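Side-chain contacts in DNA methyltransferase (Nicotiana tabacum, PDB 4ONQ), which probably methylates the C5 position of cytosine in DNA as a plant DRM-type methyltransferase, the chain here being its catalytic domain with the cofactor analogue sinefungin bound: residues K50-W53 against D54-S58; E66-S70 against K71-A75; G147-P150 against M151-K155; A175-P179 against D180-M184; N209-V213 against D214-Y218. The protein carries 5 engineered substitutions. One frame throughout, in Å; residues are numbered along the deposited sequence.

In the fold
All five contacts are local, and they illustrate how the chemistry of a turn follows its place in the fold. Contacts 2 and 5 are buried and meet each other: Ser70 and Thr215 join hydroxyls, and Phe73 packs on Tyr218, tying the end of strand 66-69 to helix 213-220; contact 5 alone borders sinefungin. Contact 1, over the first turns of helix 50-59, is largely exposed yet touches contact 2 through Trp53 and Phe67. Contacts 3 to 5 treat the start of a helix differently: proline packing with a glutamine bond far from the chain centre, a glutamate reaching back in contact 4, and a buried glutamine cap in contact 5.

Contact 1: K50-W53 against D54-S58; sequences KGVW and DTISS. Engineered in segment 54-58: Ser58 (natural residue Arg).
Ile56 lays its CD1 methyl over one face of the Trp53 indole, 4.3 Å from the centroid of the six-membered ring and 21° off the ring normal, a CH-pi contact between residues three apart. The same methyl meets Val52 CG1 at 4.0 Å, the two side chains side by side and pointing the same way. With Ile56 CG1 anti to its carbonyl carbon (chi1 -69°), the chain continues outward (chi2 170°) and brings CD1 to both neighbours.

On the polar side, Thr55 OG1 donates to Gly51 O at 2.8 Å while Thr55 N donates to the same oxygen at 2.9 Å; the two donors come from opposite faces of the carbonyl plane, so one acceptor is gripped twice by one residue. Lys50 lays CG 3.4 Å from Asp54 OD2 and, bent at chi2, carries CE past the same carboxylate, but Lys50 NZ stays 4.5 Å from Asp54 OD1, beyond salt-bridge range.

Helix 50-59 thus turns its apolar side inward: Trp53 gives its NE1 to Ala46 O and meets Phe67 of strand 66-69 edge-to-face, while Trp53 and Ile56 both rest on Asn44 of strand 39-45 and Ile83 of strand 79-84.

Contact 2: E66-S70 against K71-A75; sequences EFVDS and KYFCA
Lys71 N donates to Asp69 OD1 at 3.1 Å, approaching from above the carboxylate plane, 37° out of it. The same oxygen also receives Arg78 N, so two backbone amides hold the carboxylate. Asp69 CG stands anti to the backbone N (chi1 -166°), which puts OD1 within reach of Lys71 N. With an alanine here, the backbone N-H groups of Lys71 and Arg78 would probably lose their shared acceptor, and the end of the strand would be likely to turn more freely.

Electrostatics adds a looser pairing: Asp69 OD2 lies 4.4 Å from Lys71 NZ, beyond a salt bridge, while Lys71 CD passes 3.7 Å from OD2.

Backbone bonds close the turn. Tyr72 N reaches Asp69 O at 3.2 Å and Phe73 N reaches Ser70 O at 2.8 Å; Cys74 N adds a weak bond to Ser70 O.

Apolar packing is lighter. Val68 CG2 meets Phe73 CE2 at 3.8 Å, the side chains crossing at about a right angle, and Lys71 CG sits over the centre of one face of its neighbour Tyr72.

An Asx turn, from Asp69 OD1 to the N-H two residues on, thus leads into the successive i to i+3 bonds of a 3-10 turn; together they end edge strand 66-69 of the mixed methyltransferase sheet and lead the chain round toward strand 79-84.

Contact 3: G147-P150 against M151-K155; sequences GEPP and MRVQK
Gln154 reaches back from the first turn of its helix and gives NE2 to Pro149 O at 2.7 Å, with an N-H...O angle of 157°. The acceptor lies close to the amide plane of Gln154. An extended chain beyond CG (chi2 -173°) carries the amide this far, and on the way Gln154 CG touches Pro149 CG at 3.6 Å.

Beside it, Val153 splits its methyls between the two prolines: its CG2 meets Pro149 CB at 3.6 Å, and its CG1 meets Pro150 CB at 3.5 Å. Val153 CG1 also lies over one face of the guanidinium of Arg152, offset toward the rim.

Pro150 is the N-cap residue, and its carbonyl receives Gln154 N at 2.9 Å, the first-turn bond that sets Gln154 and Val153 facing the prolines. Farther out, Trp116 is touched by both Pro149 and Gln154, and Phe145 by Pro150, which places the start of helix 151-164 against the preceding loops.

Prolines have no N-H to offer, so consecutive Pro149 and Pro150 can serve this helix start only as acceptors and apolar surfaces; Gln154 supplies the donors to both carbonyls, one from its side chain and one from its backbone.

Contact 4: A175-P179 against D180-M184; sequences APLEP and DEVEM
The Glu181 carboxylate is met on one side by the backbone of Glu178, whose N donates to OE1 at 2.9 Å from above the carboxylate plane, 42° out of it. Leu177 comes to the same oxygen with CD2 at 3.7 Å, its side chain crossing that of Glu181. Glu181 CG is anti to the carbonyl carbon (chi1 -58°), and the chain beyond it is extended, which brings OE1 back past the first turn to the N-cap residue.

This is the start of helix 179-186, with Glu178 at the N-cap: the side chain three residues on accepts from the N-cap backbone N-H, the reciprocal half of a capping box. In the other direction Glu178 O takes Val182 N at 3.2 Å and Glu181 N in a weak bond. A leucine at Glu181 would probably leave Glu178 N without this acceptor and let the junction between strand 173-176 and the helix shift more freely.

An apolar contact lies beside the polar one, Leu177 CB meeting Val182 CG2 at 3.8 Å. Asp180 OD1 approaches Glu178 CB at 3.6 Å, whereas the Glu178 carboxylate turns off to a salt bridge with Arg200. Pro179 O receives Glu183 N at 2.9 Å, and the carboxylate of Glu183 is held by Arg203, Thr193 and Asn191. The ring of Pro179 meets Arg203 and Tyr204 of helix 200-208.

Contact 5: N209-V213 against D214-Y218; sequences NSFQV and DTVAY. With SFG (sinefungin), chain C.
Gln212, a buried N-cap residue, grips the helix start with both ends of one amide. Its OE1 accepts from Thr215 N at 2.9 Å, nearly along the C=O axis, and from Thr215 OG1 at 2.8 Å. At the other end, Gln212 NE2 donates at 2.7 Å, nearly straight (N-H...O 173°), onto the anti lone pair of Asp214 OD2, the amide and carboxylate planes 12° apart. The bend at chi2 (-70°) folds the amide back over the first turn.

Val216 CG2 touches Phe211 CG at 3.7 Å, an off-centre CH-pi contact, while the amino N of sinefungin sits 4.0 Å above the centre of one face of the Phe211 ring. Phe211 N donates to sinefungin O at 3.0 Å, Ser210 OG lies 2.9 Å from its OXT, and the ligand NE gives a weak bond to Asn209 O.

Gln212 NE2 also reaches Leu185 O, and Thr215 OG1 pairs with Ser70. The amide is therefore fixed in rotation: a flip would set like ends against Thr215 N and Asp214. One oxygen of the buried carboxylate takes a neutral donor, the other a long, weak pairing with Arg249; the ligand amino N, if protonated, would probably be favoured by the ring electrons.

Contact 1: K50-W53 against D54-S58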
# COMPACT_ATOMS: atom_id res chain seq x y z
N LYS A 50 13.12 16.77 -6.05
CA LYS A 50 13.20 16.54 -7.49
C LYS A 50 14.29 15.53 -7.85
O LYS A 50 14.09 14.62 -8.67
CB LYS A 50 13.45 17.88 -8.20
CG LYS A 50 13.75 17.79 -9.68
CD LYS A 50 12.48 17.80 -10.52
CE LYS A 50 12.82 17.90 -12.00
NZ LYS A 50 11.61 17.81 -12.87
N GLY A 51 15.45 15.69 -7.22
CA GLY A 51 16.61 14.86 -7.49
C GLY A 51 16.41 13.39 -7.19
O GLY A 51 16.96 12.52 -7.87
N VAL A 52 15.61 13.09 -6.16
CA VAL A 52 15.38 11.71 -5.77
C VAL A 52 14.57 10.96 -6.83
O VAL A 52 14.95 9.87 -7.25
CB VAL A 52 14.70 11.59 -4.40
CG1 VAL A 52 14.37 10.14 -4.09
CG2 VAL A 52 15.59 12.18 -3.32
N TRP A 53 13.46 11.55 -7.25
CA TRP A 53 12.64 10.93 -8.28
C TRP A 53 13.39 10.89 -9.61
O TRP A 53 13.23 9.94 -10.38
CB TRP A 53 11.29 11.64 -8.41
CG TRP A 53 10.30 11.15 -7.40
CD1 TRP A 53 9.78 11.84 -6.34
CD2 TRP A 53 9.71 9.84 -7.34
NE1 TRP A 53 8.91 11.04 -5.63
CE2 TRP A 53 8.85 9.81 -6.23
CE3 TRP A 53 9.84 8.69 -8.13
CZ2 TRP A 53 8.11 8.68 -5.89
CZ3 TRP A 53 9.11 7.57 -7.79
CH2 TRP A 53 8.26 7.58 -6.68
N ASP A 54 14.21 11.90 -9.87
CA ASP A 54 15.09 11.84 -11.04
C ASP A 54 16.01 10.61 -10.98
O ASP A 54 16.12 9.86 -11.95
CB ASP A 54 15.90 13.13 -11.18
CG ASP A 54 15.08 14.28 -11.73
OD1 ASP A 54 14.04 14.02 -12.38
OD2 ASP A 54 15.48 15.45 -11.52
N THR A 55 16.64 10.41 -9.82
CA THR A 55 17.52 9.26 -9.60
C THR A 55 16.79 7.94 -9.79
O THR A 55 17.29 7.03 -10.46
CB THR A 55 18.10 9.27 -8.17
OG1 THR A 55 18.88 10.46 -7.97
CG2 THR A 55 18.98 8.05 -7.94
N ILE A 56 15.61 7.83 -9.18
CA ILE A 56 14.81 6.62 -9.27
C ILE A 56 14.43 6.31 -10.71
O ILE A 56 14.53 5.16 -11.15
CB ILE A 56 13.54 6.71 -8.39
CG1 ILE A 56 13.93 6.69 -6.91
CG2 ILE A 56 12.59 5.56 -8.69
CD1 ILE A 56 12.78 7.02 -5.96
N SER A 57 14.00 7.33 -11.45
CA SER A 57 13.67 7.15 -12.86
C SER A 57 14.88 6.70 -13.68
O SER A 57 14.79 5.75 -14.45
CB SER A 57 13.10 8.44 -13.46
OG SER A 57 11.82 8.72 -12.92
N SER A 58 16.02 7.38 -13.49
CA SER A 58 17.22 7.04 -14.24
C SER A 58 17.67 5.62 -13.94
O SER A 58 18.16 4.91 -14.82
CB SER A 58 18.35 8.03 -13.94
OG SER A 58 18.90 7.83 -12.65

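Contact 2: E66-S70 against K71-A75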
# COMPACT_ATOMS: atom_id res chain seq x y z
N GLU A 66 4.12 7.18 -11.85
CA GLU A 66 2.70 7.45 -11.89
C GLU A 66 2.28 7.81 -10.48
O GLU A 66 2.31 6.96 -9.58
CB GLU A 66 1.93 6.23 -12.40
CG GLU A 66 0.42 6.38 -12.32
CD GLU A 66 -0.34 5.18 -12.88
OE1 GLU A 66 0.25 4.08 -12.98
OE2 GLU A 66 -1.53 5.35 -13.23
N PHE A 67 1.91 9.07 -10.28
CA PHE A 67 1.54 9.55 -8.96
C PHE A 67 0.05 9.37 -8.73
O PHE A 67 -0.77 9.82 -9.52
CB PHE A 67 1.92 11.02 -8.79
CG PHE A 67 3.40 11.27 -8.81
CD1 PHE A 67 4.20 10.87 -7.75
CD2 PHE A 67 4.00 11.92 -9.88
CE1 PHE A 67 5.56 11.10 -7.75
CE2 PHE A 67 5.36 12.15 -9.89
CZ PHE A 67 6.14 11.74 -8.83
N VAL A 68 -0.29 8.70 -7.63
CA VAL A 68 -1.68 8.49 -7.28
C VAL A 68 -1.92 8.53 -5.77
O VAL A 68 -1.09 8.08 -4.97
CB VAL A 68 -2.28 7.22 -7.98
CG1 VAL A 68 -1.18 6.25 -8.37
CG2 VAL A 68 -3.33 6.54 -7.11
N ASP A 69 -3.05 9.13 -5.40
CA ASP A 69 -3.46 9.26 -4.02
C ASP A 69 -4.51 8.19 -3.76
O ASP A 69 -5.49 8.07 -4.50
CB ASP A 69 -4.06 10.66 -3.80
CG ASP A 69 -4.23 11.00 -2.33
OD1 ASP A 69 -4.52 10.10 -1.52
OD2 ASP A 69 -4.06 12.19 -1.99
N SER A 70 -4.31 7.41 -2.70
CA SER A 70 -5.20 6.29 -2.42
C SER A 70 -6.56 6.74 -1.91
O SER A 70 -7.43 5.92 -1.66
CB SER A 70 -4.56 5.31 -1.44
OG SER A 70 -3.50 4.62 -2.06
N LYS A 71 -6.76 8.03 -1.85
CA LYS A 71 -8.01 8.55 -1.42
C LYS A 71 -9.05 8.32 -2.45
O LYS A 71 -10.21 8.43 -2.20
CB LYS A 71 -7.89 10.01 -1.17
CG LYS A 71 -8.03 10.87 -2.36
CD LYS A 71 -7.72 12.28 -2.00
CE LYS A 71 -8.03 13.26 -3.07
NZ LYS A 71 -7.65 14.60 -2.65
N TYR A 72 -8.61 7.97 -3.62
CA TYR A 72 -9.51 7.59 -4.70
C TYR A 72 -9.85 6.11 -4.66
O TYR A 72 -10.57 5.60 -5.52
CB TYR A 72 -8.89 7.97 -6.05
CG TYR A 72 -8.72 9.46 -6.22
CD1 TYR A 72 -9.83 10.28 -6.36
CD2 TYR A 72 -7.46 10.04 -6.23
CE1 TYR A 72 -9.68 11.65 -6.51
CE2 TYR A 72 -7.31 11.40 -6.38
CZ TYR A 72 -8.42 12.20 -6.51
OH TYR A 72 -8.29 13.56 -6.66
N PHE A 73 -9.36 5.42 -3.64
CA PHE A 73 -9.59 3.99 -3.52
C PHE A 73 -10.14 3.59 -2.15
O PHE A 73 -10.67 2.48 -1.99
CB PHE A 73 -8.32 3.21 -3.84
CG PHE A 73 -7.86 3.38 -5.26
CD1 PHE A 73 -8.21 2.46 -6.23
CD2 PHE A 73 -7.07 4.46 -5.62
CE1 PHE A 73 -7.79 2.61 -7.54
CE2 PHE A 73 -6.65 4.62 -6.93
CZ PHE A 73 -7.01 3.69 -7.88
N CYS A 74 -10.03 4.49 -1.18
CA CYS A 74 -10.48 4.21 0.17
C CYS A 74 -10.67 5.52 0.92
O CYS A 74 -10.52 6.59 0.34
CB CYS A 74 -9.48 3.33 0.92
SG CYS A 74 -7.87 4.11 1.16
N ALA A 75 -10.99 5.42 2.20
CA ALA A 75 -11.30 6.60 3.00
C ALA A 75 -10.07 7.23 3.65
O ALA A 75 -10.20 8.12 4.49
CB ALA A 75 -12.34 6.26 4.04

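Contact 3: G147-P150 against M151-K155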
# COMPACT_ATOMS: atom_id res chain seq x y z
N GLY A 147 -21.04 22.19 23.05
CA GLY A 147 -21.04 22.41 21.61
C GLY A 147 -21.72 23.69 21.17
O GLY A 147 -22.88 23.93 21.52
N GLU A 148 -21.00 24.51 20.42
CA GLU A 148 -19.69 24.19 19.89
C GLU A 148 -18.61 24.87 20.68
O GLU A 148 -18.87 25.80 21.38
CB GLU A 148 -19.62 24.68 18.44
CG GLU A 148 -20.71 24.17 17.54
CD GLU A 148 -20.73 24.84 16.18
OE1 GLU A 148 -20.30 26.00 16.05
OE2 GLU A 148 -21.19 24.22 15.22
N PRO A 149 -17.39 24.40 20.58
CA PRO A 149 -16.28 25.05 21.27
C PRO A 149 -15.79 26.28 20.51
O PRO A 149 -16.05 26.40 19.30
CB PRO A 149 -15.21 23.96 21.31
CG PRO A 149 -15.51 23.10 20.15
CD PRO A 149 -16.98 23.13 19.95
N PRO A 150 -15.08 27.18 21.20
CA PRO A 150 -14.49 28.36 20.56
C PRO A 150 -13.66 27.96 19.36
O PRO A 150 -13.14 26.84 19.31
CB PRO A 150 -13.60 28.94 21.66
CG PRO A 150 -14.26 28.53 22.93
CD PRO A 150 -14.85 27.17 22.66
N MET A 151 -13.54 28.86 18.40
CA MET A 151 -12.82 28.60 17.17
C MET A 151 -11.37 28.16 17.38
O MET A 151 -10.88 27.29 16.68
CB MET A 151 -12.86 29.82 16.25
CG MET A 151 -14.23 30.08 15.65
SD MET A 151 -14.84 28.67 14.69
CE MET A 151 -13.42 28.35 13.65
N ARG A 152 -10.68 28.78 18.33
CA ARG A 152 -9.26 28.46 18.53
C ARG A 152 -9.08 27.07 19.10
O ARG A 152 -8.10 26.39 18.77
CB ARG A 152 -8.54 29.48 19.41
CG ARG A 152 -9.12 29.59 20.78
CD ARG A 152 -8.09 29.94 21.84
NE ARG A 152 -8.51 29.36 23.12
CZ ARG A 152 -9.57 29.76 23.81
NH1 ARG A 152 -9.87 29.14 24.94
NH2 ARG A 152 -10.30 30.77 23.39
N VAL A 153 -10.00 26.63 19.95
CA VAL A 153 -9.94 25.25 20.42
C VAL A 153 -10.35 24.29 19.31
O VAL A 153 -9.74 23.24 19.16
CB VAL A 153 -10.71 25.00 21.75
CG1 VAL A 153 -11.43 26.25 22.18
CG2 VAL A 153 -11.66 23.81 21.63
N GLN A 154 -11.36 24.66 18.52
CA GLN A 154 -11.72 23.87 17.35
C GLN A 154 -10.49 23.64 16.47
O GLN A 154 -10.24 22.53 16.00
CB GLN A 154 -12.81 24.56 16.53
CG GLN A 154 -14.21 24.42 17.08
CD GLN A 154 -15.26 25.00 16.13
OE1 GLN A 154 -15.13 24.88 14.90
NE2 GLN A 154 -16.29 25.63 16.68
N LYS A 155 -9.71 24.70 16.27
CA LYS A 155 -8.51 24.60 15.47
C LYS A 155 -7.47 23.70 16.14
O LYS A 155 -6.86 22.86 15.48
CB LYS A 155 -7.91 25.97 15.18
CG LYS A 155 -6.74 25.89 14.21
CD LYS A 155 -5.93 27.16 14.18
CE LYS A 155 -4.62 26.93 13.43
NZ LYS A 155 -4.82 26.16 12.17

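Contact 4: A175-P179 against D180-M184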
# COMPACT_ATOMS: atom_id res chain seq x y z
N ALA A 175 -10.36 8.91 19.49
CA ALA A 175 -9.52 7.74 19.67
C ALA A 175 -8.66 7.54 18.44
O ALA A 175 -9.05 7.90 17.34
CB ALA A 175 -10.38 6.52 19.92
N PRO A 176 -7.47 6.97 18.64
CA PRO A 176 -6.75 6.53 17.44
C PRO A 176 -7.47 5.34 16.81
O PRO A 176 -8.26 4.68 17.49
CB PRO A 176 -5.38 6.11 17.99
CG PRO A 176 -5.65 5.74 19.43
CD PRO A 176 -6.77 6.63 19.89
N LEU A 177 -7.22 5.09 15.52
CA LEU A 177 -7.76 3.91 14.87
C LEU A 177 -7.25 2.64 15.55
O LEU A 177 -6.08 2.55 15.90
CB LEU A 177 -7.33 3.88 13.41
CG LEU A 177 -7.82 5.05 12.55
CD1 LEU A 177 -6.95 5.17 11.31
CD2 LEU A 177 -9.29 4.86 12.19
N GLU A 178 -8.14 1.66 15.73
CA GLU A 178 -7.71 0.35 16.19
C GLU A 178 -7.23 -0.44 14.97
O GLU A 178 -7.65 -0.17 13.85
CB GLU A 178 -8.86 -0.38 16.91
CG GLU A 178 -9.23 0.22 18.28
CD GLU A 178 -8.13 0.05 19.33
OE1 GLU A 178 -7.53 -1.05 19.43
OE2 GLU A 178 -7.86 1.03 20.07
N PRO A 179 -6.32 -1.42 15.18
CA PRO A 179 -5.72 -2.19 14.08
C PRO A 179 -6.70 -2.81 13.07
O PRO A 179 -6.35 -2.83 11.90
CB PRO A 179 -4.93 -3.27 14.82
CG PRO A 179 -4.56 -2.64 16.11
CD PRO A 179 -5.71 -1.76 16.48
N ASP A 180 -7.87 -3.30 13.49
CA ASP A 180 -8.82 -3.85 12.51
C ASP A 180 -9.32 -2.78 11.52
O ASP A 180 -9.49 -3.05 10.33
CB ASP A 180 -10.00 -4.57 13.18
CG ASP A 180 -10.89 -3.64 13.97
OD1 ASP A 180 -10.36 -2.89 14.81
OD2 ASP A 180 -12.12 -3.65 13.74
N GLU A 181 -9.52 -1.56 12.03
CA GLU A 181 -9.93 -0.44 11.19
C GLU A 181 -8.85 -0.10 10.17
O GLU A 181 -9.14 0.13 8.99
CB GLU A 181 -10.29 0.77 12.05
CG GLU A 181 -11.39 0.47 13.05
CD GLU A 181 -11.63 1.56 14.09
OE1 GLU A 181 -10.68 2.31 14.44
OE2 GLU A 181 -12.78 1.66 14.56
N VAL A 182 -7.59 -0.07 10.62
CA VAL A 182 -6.47 0.18 9.72
C VAL A 182 -6.37 -0.94 8.67
O VAL A 182 -6.19 -0.66 7.48
CB VAL A 182 -5.12 0.29 10.48
CG1 VAL A 182 -3.98 0.58 9.52
CG2 VAL A 182 -5.20 1.36 11.56
N GLU A 183 -6.51 -2.18 9.11
CA GLU A 183 -6.50 -3.33 8.21
C GLU A 183 -7.52 -3.17 7.11
O GLU A 183 -7.23 -3.40 5.94
CB GLU A 183 -6.80 -4.62 8.97
CG GLU A 183 -5.61 -5.22 9.70
CD GLU A 183 -6.02 -6.37 10.60
OE1 GLU A 183 -7.24 -6.56 10.79
OE2 GLU A 183 -5.12 -7.08 11.10
N MET A 184 -8.73 -2.76 7.47
CA MET A 184 -9.74 -2.64 6.44
C MET A 184 -9.51 -1.42 5.55
O MET A 184 -9.78 -1.47 4.35
CB MET A 184 -11.15 -2.69 7.01
CG MET A 184 -11.61 -1.44 7.66
SD MET A 184 -13.08 -0.87 6.82
CE MET A 184 -12.39 0.36 5.73

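Contact 5: N209-V213 against D214-Y218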
# COMPACT_ATOMS: atom_id res chain seq x y z
N ASN A 209 3.31 0.78 7.15
CA ASN A 209 4.30 0.73 6.09
C ASN A 209 3.85 0.00 4.83
O ASN A 209 4.60 -0.10 3.87
CB ASN A 209 5.60 0.10 6.62
CG ASN A 209 6.35 1.02 7.58
OD1 ASN A 209 6.33 2.24 7.43
ND2 ASN A 209 7.00 0.44 8.58
N SER A 210 2.61 -0.48 4.82
CA SER A 210 2.16 -1.38 3.76
C SER A 210 1.63 -0.70 2.49
O SER A 210 1.54 0.52 2.42
CB SER A 210 1.09 -2.33 4.31
OG SER A 210 0.66 -3.21 3.30
N PHE A 211 1.29 -1.51 1.49
CA PHE A 211 0.58 -1.02 0.30
C PHE A 211 -0.86 -0.74 0.69
O PHE A 211 -1.38 -1.34 1.62
CB PHE A 211 0.53 -2.10 -0.78
CG PHE A 211 1.81 -2.32 -1.50
CD1 PHE A 211 2.68 -1.28 -1.76
CD2 PHE A 211 2.14 -3.59 -1.96
CE1 PHE A 211 3.86 -1.50 -2.45
CE2 PHE A 211 3.32 -3.82 -2.64
CZ PHE A 211 4.18 -2.77 -2.88
N GLN A 212 -1.51 0.16 -0.03
CA GLN A 212 -2.96 0.19 -0.01
C GLN A 212 -3.39 -0.80 -1.08
O GLN A 212 -3.12 -0.60 -2.26
CB GLN A 212 -3.50 1.59 -0.31
CG GLN A 212 -4.91 1.85 0.22
CD GLN A 212 -5.97 1.08 -0.52
OE1 GLN A 212 -5.93 0.97 -1.75
NE2 GLN A 212 -6.94 0.53 0.21
N VAL A 213 -4.04 -1.89 -0.66
CA VAL A 213 -4.32 -3.01 -1.55
C VAL A 213 -5.22 -2.71 -2.77
O VAL A 213 -4.99 -3.24 -3.85
CB VAL A 213 -4.85 -4.23 -0.75
CG1 VAL A 213 -5.26 -5.35 -1.67
CG2 VAL A 213 -3.78 -4.70 0.24
N ASP A 214 -6.24 -1.87 -2.59
CA ASP A 214 -7.16 -1.56 -3.69
C ASP A 214 -6.46 -0.82 -4.83
O ASP A 214 -6.72 -1.06 -6.01
CB ASP A 214 -8.37 -0.74 -3.19
CG ASP A 214 -9.12 -1.42 -2.05
OD1 ASP A 214 -9.98 -2.28 -2.33
OD2 ASP A 214 -8.87 -1.07 -0.88
N THR A 215 -5.56 0.09 -4.46
CA THR A 215 -4.78 0.89 -5.41
C THR A 215 -3.87 -0.01 -6.25
O THR A 215 -3.92 -0.03 -7.50
CB THR A 215 -3.91 1.93 -4.64
OG1 THR A 215 -4.72 2.65 -3.70
CG2 THR A 215 -3.26 2.92 -5.59
N VAL A 216 -3.04 -0.76 -5.54
CA VAL A 216 -2.11 -1.69 -6.17
C VAL A 216 -2.85 -2.68 -7.06
O VAL A 216 -2.41 -2.98 -8.17
CB VAL A 216 -1.29 -2.44 -5.13
CG1 VAL A 216 -0.41 -3.49 -5.80
CG2 VAL A 216 -0.45 -1.46 -4.32
N ALA A 217 -3.98 -3.19 -6.58
CA ALA A 217 -4.74 -4.17 -7.34
C ALA A 217 -5.29 -3.54 -8.61
O ALA A 217 -5.35 -4.18 -9.66
CB ALA A 217 -5.87 -4.74 -6.51
N TYR A 218 -5.70 -2.28 -8.51
CA TYR A 218 -6.15 -1.55 -9.69
C TYR A 218 -5.05 -1.51 -10.73
O TYR A 218 -5.31 -1.69 -11.92
CB TYR A 218 -6.59 -0.13 -9.33
CG TYR A 218 -7.10 0.67 -10.51
CD1 TYR A 218 -8.33 0.38 -11.10
CD2 TYR A 218 -6.37 1.73 -11.03
CE1 TYR A 218 -8.81 1.12 -12.17
CE2 TYR A 218 -6.83 2.47 -12.10
CZ TYR A 218 -8.05 2.16 -12.67
OH TYR A 218 -8.51 2.90 -13.74
N SFG C . 5.29 -3.90 0.91
CA SFG C . 5.04 -4.08 2.35
C SFG C . 3.53 -4.28 2.51
O SFG C . 2.81 -4.09 1.51
OXT SFG C . 3.14 -4.69 3.63
CB SFG C . 5.58 -2.85 3.10
CG SFG C . 7.09 -2.96 2.91
CD SFG C . 8.06 -1.89 3.46
NE SFG C . 7.85 -0.56 2.87
C5' SFG C . 9.41 -2.53 3.12
C4' SFG C . 9.27 -3.78 4.04
O4' SFG C . 10.77 -3.60 4.08
C3' SFG C . 9.30 -4.00 5.54
O3' SFG C . 9.08 -5.37 5.86
C2' SFG C . 10.64 -3.54 5.94
O2' SFG C . 10.90 -3.93 7.29
C1' SFG C . 11.27 -4.59 4.99
N9 SFG C . 12.75 -4.50 5.06
C8 SFG C . 13.54 -3.64 5.68
N7 SFG C . 14.80 -3.96 5.40
C5 SFG C . 14.80 -5.01 4.58
C6 SFG C . 15.79 -5.71 4.02
N6 SFG C . 17.03 -5.32 4.29
N1 SFG C . 15.57 -6.75 3.21
C2 SFG C . 14.24 -7.12 2.95
N3 SFG C . 13.23 -6.37 3.56
C4 SFG C . 13.53 -5.32 4.34